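Local structure of ABC transporter periplasmic peptide-binding protein (Pseudoalteromonas, 4QFL) at residues 290-294 against 429-435. The protein binds dipeptides such as Ala-Phe in the periplasm, probably delivering them to an ABC transporter for uptake. Residues are numbered along the deposited sequence.
Sequences LNIGY and VLLGWAA. With ALA (alanine), chain C; PHE (phenylalanine), chain D.
Tyr294, Leu431, Ile292 and Trp433 share one face of an antiparallel strand pair in the mixed sheet of this family 5 solute-binding protein. Tyr294, with chi1 p, folds its ring across Gly432, and its CE1 lies 3.6 Å from Leu431 CB. Ile292 CG2 is 4.1 Å from Trp433 CB. At the end of the pair, Leu290 CB packs on Ala435 CB at 3.6 Å.

Strands 291-294 and 429-434 are extended, with axes 4.6 Å apart and directions at 171°. Ile292-Trp433 and Tyr294-Leu431 are hydrogen-bonded pairs. Asn291-Ala434 and Gly293-Gly432 are non-hydrogen-bonded pairs. Gly293 CA and Gly432 CA are 4.2 Å apart; a CB on Gly432 would clash with Ile292 O. Strand 500-513 borders 291-297 on its other side, through backbone hydrogen bonds of Gly293 with Ile503 and Ala504.

Hydrogen bonds run from Ile292 N to Trp433 O (2.9 Å), Trp433 N to Ile292 O (2.8 Å), Tyr294 N to Leu431 O (3.0 Å), Leu431 N to Tyr294 O (3.1 Å) and Ala435 N to Leu290 O (2.9 Å).

Leu431 to Ala434 form part of the dipeptide pocket wall. Leu431 CD2 is 3.6 Å from CD1 of the bound phenylalanine. With chi1 t, the Trp433 ring turns one face to the bound alanine N, 3.1 Å from Trp433 CZ2. Ala434 pairs with that alanine like an antiparallel strand: Ala434 N donates to its O at 2.8 Å, and Ala434 O accepts from its N at 2.8 Å.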
loop_
_atom_site.group_PDB
_atom_site.type_symbol
_atom_site.label_atom_id
_atom_site.label_comp_id
_atom_site.label_asym_id
_atom_site.label_seq_id
_atom_site.Cartn_x
_atom_site.Cartn_y
_atom_site.Cartn_z
ATOM N N LEU A 290 -5.144 2.244 -9.796
ATOM C CA LEU A 290 -6.199 1.890 -8.859
ATOM C C LEU A 290 -5.878 2.466 -7.482
ATOM O O LEU A 290 -4.999 1.981 -6.778
ATOM C CB LEU A 290 -6.298 0.379 -8.759
ATOM C CG LEU A 290 -6.737 -0.417 -9.980
ATOM C CD1 LEU A 290 -6.395 -1.877 -9.766
ATOM C CD2 LEU A 290 -8.236 -0.224 -10.218
ATOM N N ASN A 291 -6.576 3.524 -7.107
ATOM C CA ASN A 291 -6.348 4.138 -5.816
ATOM C C ASN A 291 -7.576 4.892 -5.383
ATOM O O ASN A 291 -8.448 5.188 -6.195
ATOM C CB ASN A 291 -5.139 5.076 -5.857
ATOM C CG ASN A 291 -5.350 6.267 -6.770
ATOM O OD1 ASN A 291 -4.978 6.244 -7.947
ATOM N ND2 ASN A 291 -5.933 7.318 -6.232
ATOM N N ILE A 292 -7.652 5.181 -4.092
ATOM C CA ILE A 292 -8.707 6.033 -3.564
ATOM C C ILE A 292 -8.165 6.937 -2.479
ATOM O O ILE A 292 -7.393 6.505 -1.629
ATOM C CB ILE A 292 -9.853 5.208 -2.989
ATOM C CG1 ILE A 292 -10.935 6.135 -2.408
ATOM C CG2 ILE A 292 -9.322 4.209 -1.979
ATOM C CD1 ILE A 292 -11.788 6.813 -3.459
ATOM N N GLY A 293 -8.537 8.211 -2.546
ATOM C CA GLY A 293 -8.284 9.159 -1.479
ATOM C C GLY A 293 -9.613 9.486 -0.809
ATOM O O GLY A 293 -10.604 9.819 -1.484
ATOM N N TYR A 294 -9.634 9.387 0.519
ATOM C CA TYR A 294 -10.860 9.547 1.315
ATOM C C TYR A 294 -10.659 10.407 2.574
ATOM O O TYR A 294 -9.535 10.686 3.000
ATOM C CB TYR A 294 -11.433 8.176 1.714
ATOM C CG TYR A 294 -10.422 7.314 2.435
ATOM C CD1 TYR A 294 -9.957 7.666 3.697
ATOM C CD2 TYR A 294 -9.912 6.167 1.851
ATOM C CE1 TYR A 294 -9.012 6.897 4.354
ATOM C CE2 TYR A 294 -8.969 5.398 2.501
ATOM C CZ TYR A 294 -8.520 5.773 3.746
ATOM O OH TYR A 294 -7.589 5.011 4.389
ATOM N N VAL A 429 -9.272 11.985 9.384
ATOM C CA VAL A 429 -7.996 11.988 8.687
ATOM C C VAL A 429 -8.202 11.912 7.187
ATOM O O VAL A 429 -9.132 11.259 6.699
ATOM C CB VAL A 429 -7.114 10.799 9.115
ATOM C CG1 VAL A 429 -7.871 9.500 8.924
ATOM C CG2 VAL A 429 -5.806 10.784 8.330
ATOM N N LEU A 430 -7.312 12.587 6.472
ATOM C CA LEU A 430 -7.225 12.482 5.033
ATOM C C LEU A 430 -6.196 11.411 4.740
ATOM O O LEU A 430 -5.021 11.581 5.021
ATOM C CB LEU A 430 -6.768 13.809 4.427
ATOM C CG LEU A 430 -7.726 14.980 4.617
ATOM C CD1 LEU A 430 -7.095 16.274 4.125
ATOM C CD2 LEU A 430 -9.050 14.705 3.926
ATOM N N LEU A 431 -6.656 10.301 4.188
ATOM C CA LEU A 431 -5.776 9.201 3.848
ATOM C C LEU A 431 -6.286 8.546 2.568
ATOM O O LEU A 431 -6.961 9.175 1.769
ATOM C CB LEU A 431 -5.729 8.176 4.985
ATOM C CG LEU A 431 -4.350 7.973 5.616
ATOM C CD1 LEU A 431 -4.426 7.269 6.963
ATOM C CD2 LEU A 431 -3.421 7.244 4.664
ATOM N N GLY A 432 -5.965 7.277 2.379
ATOM C CA GLY A 432 -6.442 6.566 1.214
ATOM C C GLY A 432 -5.720 5.251 1.045
ATOM O O GLY A 432 -5.128 4.734 1.981
ATOM N N TRP A 433 -5.774 4.714 -0.162
ATOM C CA TRP A 433 -5.151 3.439 -0.430
ATOM C C TRP A 433 -4.709 3.393 -1.874
ATOM O O TRP A 433 -5.472 3.723 -2.778
ATOM C CB TRP A 433 -6.158 2.330 -0.167
ATOM C CG TRP A 433 -5.617 0.933 -0.188
ATOM C CD1 TRP A 433 -5.915 -0.047 -1.098
ATOM C CD2 TRP A 433 -4.712 0.335 0.756
ATOM N NE1 TRP A 433 -5.249 -1.205 -0.779
ATOM C CE2 TRP A 433 -4.503 -0.998 0.352
ATOM C CE3 TRP A 433 -4.058 0.796 1.902
ATOM C CZ2 TRP A 433 -3.668 -1.868 1.052
ATOM C CZ3 TRP A 433 -3.219 -0.079 2.596
ATOM C CH2 TRP A 433 -3.032 -1.382 2.169
ATOM N N ALA A 434 -3.459 3.004 -2.083
ATOM C CA ALA A 434 -2.991 2.653 -3.408
ATOM C C ALA A 434 -3.023 1.122 -3.574
ATOM O O ALA A 434 -2.287 0.391 -2.916
ATOM C CB ALA A 434 -1.601 3.212 -3.641
ATOM N N ALA A 435 -3.897 0.639 -4.442
ATOM C CA ALA A 435 -4.137 -0.792 -4.553
ATOM C C ALA A 435 -2.876 -1.616 -4.814
ATOM O O ALA A 435 -2.005 -1.213 -5.588
ATOM C CB ALA A 435 -5.189 -1.065 -5.620
HETATM N N ALA C . -1.418 -0.331 -0.367
HETATM C CA ALA C . -0.413 0.342 0.451
HETATM C C ALA C . -0.776 1.811 0.658
HETATM O O ALA C . -1.422 2.421 -0.193
HETATM C CB ALA C . 0.972 0.214 -0.189
HETATM N N PHE D . -0.373 2.372 1.797
HETATM C CA PHE D . -0.563 3.791 2.074
HETATM C C PHE D . 0.379 4.611 1.224
HETATM O O PHE D . 0.040 5.709 0.795
HETATM C CB PHE D . -0.269 4.088 3.541
HETATM C CG PHE D . -1.298 3.567 4.482
HETATM C CD1 PHE D . -2.645 3.794 4.253
HETATM C CD2 PHE D . -0.924 2.857 5.600
HETATM C CE1 PHE D . -3.595 3.330 5.120
HETATM C CE2 PHE D . -1.868 2.389 6.475
HETATM C CZ PHE D . -3.208 2.620 6.237
HETATM O OXT PHE D . 1.506 4.192 0.956
HETATM O O HOH W 1 -1.771 1.334 -6.705
#